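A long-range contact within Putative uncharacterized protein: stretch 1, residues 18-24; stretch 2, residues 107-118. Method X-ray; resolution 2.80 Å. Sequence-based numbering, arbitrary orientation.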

# COMPACT_ATOMS: atom_id res chain seq x y z
N ILE C 18 37.22 3.23 2.15
CA ILE C 18 36.32 4.09 2.93
C ILE C 18 36.58 3.97 4.42
O ILE C 18 37.00 2.92 4.90
CB ILE C 18 34.82 3.84 2.62
CG1 ILE C 18 34.41 2.40 2.93
CG2 ILE C 18 34.49 4.24 1.18
CD1 ILE C 18 32.94 2.15 2.71
N LYS C 19 36.33 5.06 5.14
CA LYS C 19 36.36 5.06 6.60
C LYS C 19 34.93 5.25 7.09
O LYS C 19 34.35 6.33 6.94
CB LYS C 19 37.25 6.19 7.09
CG LYS C 19 38.24 5.79 8.19
CD LYS C 19 37.84 6.34 9.55
CE LYS C 19 38.44 7.72 9.84
NZ LYS C 19 39.50 7.72 10.90
N ALA C 20 34.34 4.21 7.67
CA ALA C 20 32.92 4.25 8.03
C ALA C 20 32.60 3.52 9.35
O ALA C 20 33.30 2.57 9.71
CB ALA C 20 32.09 3.65 6.91
N ARG C 21 31.55 3.96 10.06
CA ARG C 21 31.13 3.17 11.22
C ARG C 21 29.91 2.32 10.93
O ARG C 21 29.01 2.75 10.22
CB ARG C 21 30.98 3.98 12.52
CG ARG C 21 29.67 4.70 12.74
CD ARG C 21 29.33 4.89 14.22
NE ARG C 21 30.46 5.09 15.12
CZ ARG C 21 31.22 6.19 15.17
NH1 ARG C 21 31.00 7.20 14.34
NH2 ARG C 21 32.21 6.27 16.05
N VAL C 22 29.92 1.11 11.47
CA VAL C 22 28.81 0.18 11.32
C VAL C 22 27.68 0.65 12.20
O VAL C 22 27.81 0.69 13.41
CB VAL C 22 29.18 -1.25 11.75
CG1 VAL C 22 27.98 -2.15 11.56
CG2 VAL C 22 30.38 -1.77 10.97
N THR C 23 26.56 1.02 11.58
CA THR C 23 25.40 1.45 12.34
C THR C 23 24.47 0.29 12.66
O THR C 23 23.80 0.32 13.68
CB THR C 23 24.60 2.48 11.58
OG1 THR C 23 24.17 1.90 10.35
CG2 THR C 23 25.46 3.70 11.32
N SER C 24 24.41 -0.72 11.79
CA SER C 24 23.63 -1.93 12.08
C SER C 24 24.13 -3.12 11.31
O SER C 24 24.74 -2.99 10.25
CB SER C 24 22.16 -1.73 11.75
OG SER C 24 22.00 -1.77 10.35
N GLU C 107 40.17 -2.19 11.54
CA GLU C 107 39.54 -1.22 12.44
C GLU C 107 40.41 0.01 12.72
O GLU C 107 41.64 -0.08 12.76
CB GLU C 107 39.11 -1.89 13.75
CG GLU C 107 38.36 -0.96 14.69
CD GLU C 107 37.69 -1.67 15.85
OE1 GLU C 107 36.74 -1.08 16.42
OE2 GLU C 107 38.12 -2.79 16.20
N CYS C 108 39.75 1.16 12.90
CA CYS C 108 40.41 2.45 13.12
C CYS C 108 40.52 2.82 14.59
O CYS C 108 39.72 2.38 15.42
CB CYS C 108 39.63 3.56 12.43
SG CYS C 108 39.92 3.65 10.66
N THR C 109 41.50 3.68 14.88
CA THR C 109 41.72 4.21 16.22
C THR C 109 41.12 5.63 16.35
O THR C 109 40.79 6.06 17.45
CB THR C 109 43.21 4.21 16.58
OG1 THR C 109 43.88 3.16 15.86
CG2 THR C 109 43.40 3.98 18.08
N ASP C 110 40.99 6.33 15.22
CA ASP C 110 40.29 7.62 15.18
C ASP C 110 38.81 7.42 14.88
O ASP C 110 38.46 6.77 13.90
CB ASP C 110 40.87 8.54 14.11
CG ASP C 110 42.28 8.96 14.41
OD1 ASP C 110 43.03 8.17 15.03
OD2 ASP C 110 42.65 10.08 14.01
N ALA C 111 37.97 7.99 15.74
CA ALA C 111 36.52 7.97 15.53
C ALA C 111 35.97 9.38 15.25
O ALA C 111 34.81 9.54 14.88
CB ALA C 111 35.81 7.34 16.74
N THR C 112 36.83 10.39 15.40
CA THR C 112 36.42 11.80 15.32
C THR C 112 35.98 12.29 13.93
O THR C 112 35.08 13.12 13.82
CB THR C 112 37.51 12.73 15.88
OG1 THR C 112 38.80 12.18 15.59
CG2 THR C 112 37.36 12.87 17.39
N ASP C 113 36.61 11.78 12.87
CA ASP C 113 36.22 12.13 11.50
C ASP C 113 34.80 11.65 11.22
O ASP C 113 34.01 12.36 10.58
CB ASP C 113 37.13 11.49 10.44
CG ASP C 113 38.45 10.98 11.01
OD1 ASP C 113 38.54 10.67 12.22
OD2 ASP C 113 39.40 10.86 10.20
N VAL C 114 34.50 10.44 11.68
CA VAL C 114 33.23 9.78 11.41
C VAL C 114 32.13 10.24 12.36
O VAL C 114 32.32 10.23 13.58
CB VAL C 114 33.38 8.24 11.51
CG1 VAL C 114 32.12 7.55 11.00
CG2 VAL C 114 34.59 7.77 10.73
N PRO C 115 30.98 10.63 11.81
CA PRO C 115 29.84 11.01 12.65
C PRO C 115 29.31 9.84 13.47
O PRO C 115 29.50 8.68 13.10
CB PRO C 115 28.78 11.46 11.63
CG PRO C 115 29.54 11.72 10.36
CD PRO C 115 30.68 10.76 10.38
N GLU C 116 28.67 10.15 14.59
CA GLU C 116 28.07 9.12 15.43
C GLU C 116 26.55 9.13 15.28
O GLU C 116 25.95 10.17 14.97
CB GLU C 116 28.53 9.26 16.88
CG GLU C 116 29.96 8.77 17.07
CD GLU C 116 30.51 8.96 18.46
OE1 GLU C 116 30.79 10.11 18.85
OE2 GLU C 116 30.70 7.93 19.16
N VAL C 117 25.94 7.96 15.46
CA VAL C 117 24.50 7.82 15.30
C VAL C 117 23.74 8.82 16.17
O VAL C 117 23.90 8.87 17.40
CB VAL C 117 24.04 6.38 15.57
CG1 VAL C 117 24.26 5.53 14.33
CG2 VAL C 117 24.77 5.79 16.77
N LYS C 118 22.92 9.64 15.51
CA LYS C 118 22.10 10.61 16.21
C LYS C 118 20.74 10.06 16.54
O LYS C 118 20.20 9.22 15.84
CB LYS C 118 21.91 11.87 15.37
CG LYS C 118 23.07 12.84 15.50
CD LYS C 118 22.69 14.20 14.97
CE LYS C 118 23.56 15.28 15.61
NZ LYS C 118 22.97 16.64 15.47

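Residues 18-24 form a length of β-strand, while residues 107-118 run alongside it, in the same direction, largely as irregular chain, so the two do not pair backbone to backbone as neighbouring strands would. Their CA atoms stay apart, 6.5 Å between Ala20 CA and Val114 CA and 7.1 Å between Thr23 CA and Val117 CA, and no hydrogen bond joins main chain to main chain across the gap. The contact, which buries 505 Å² summed over both sides, is made chiefly by strand side chains reaching across. Strand alternation sets the pattern: Lys19 and Arg21 point their CA-to-CB bonds toward the second stretch, whereas Ala20 between them points away.

The polar contacts come from these two long basic side chains. An irregular segment leaves carbonyl oxygens free of a regular hydrogen-bonding pattern, and cationic donors are well suited to meet them. Lys19 NZ makes a weak hydrogen bond of 3.3 Å to Asp110 O and another, also weak, of 3.2 Å to Asp113 OD2. The ammonium group can donate in several directions, so one nitrogen can serve both a backbone carbonyl and a carboxylate. Arg21 reaches two successive carbonyls through one nitrogen: NH1 lies 2.4 Å from Pro115 O, with an N-H...O angle of 118°, and 3.4 Å from Val114 O in a weak bond at 153°. The first distance is very short for a hydrogen bond and its angle is strongly bent, so at 2.80 Å resolution its exact length deserves caution. Both oxygens sit at the edge of the guanidinium, near its plane, where the N-H groups point.

Charge pairing adds to these bonds. The Lys19 NZ to Asp113 OD2 contact is also a salt bridge, combining opposite charges with donation. The pairing of Arg21 NH2 with Glu116 OE2 is different: at 3.8 Å it is long, and the oxygen lies well out of the guanidinium plane, so the attraction is between charges alone. Glu116 CG lies over one face of that group, 3.3 Å from Arg21 NH1.

Nonpolar packing fills the space between. The aliphatic part of Lys19 provides a greasy surface beneath its charged end, with CD 3.7 Å from Val114 CG2 and 3.6 Å from Cys108 SG. Val114 is buried and directed toward the strand; its compact, branched side chain also brings CG1 within 3.5 Å of Arg21 NH1. Farther along, Thr23 CG2 meets Val117 CG1 at 3.7 Å, a methyl-to-methyl contact, while the threonine hydroxyl is hydrogen-bonded elsewhere in the structure.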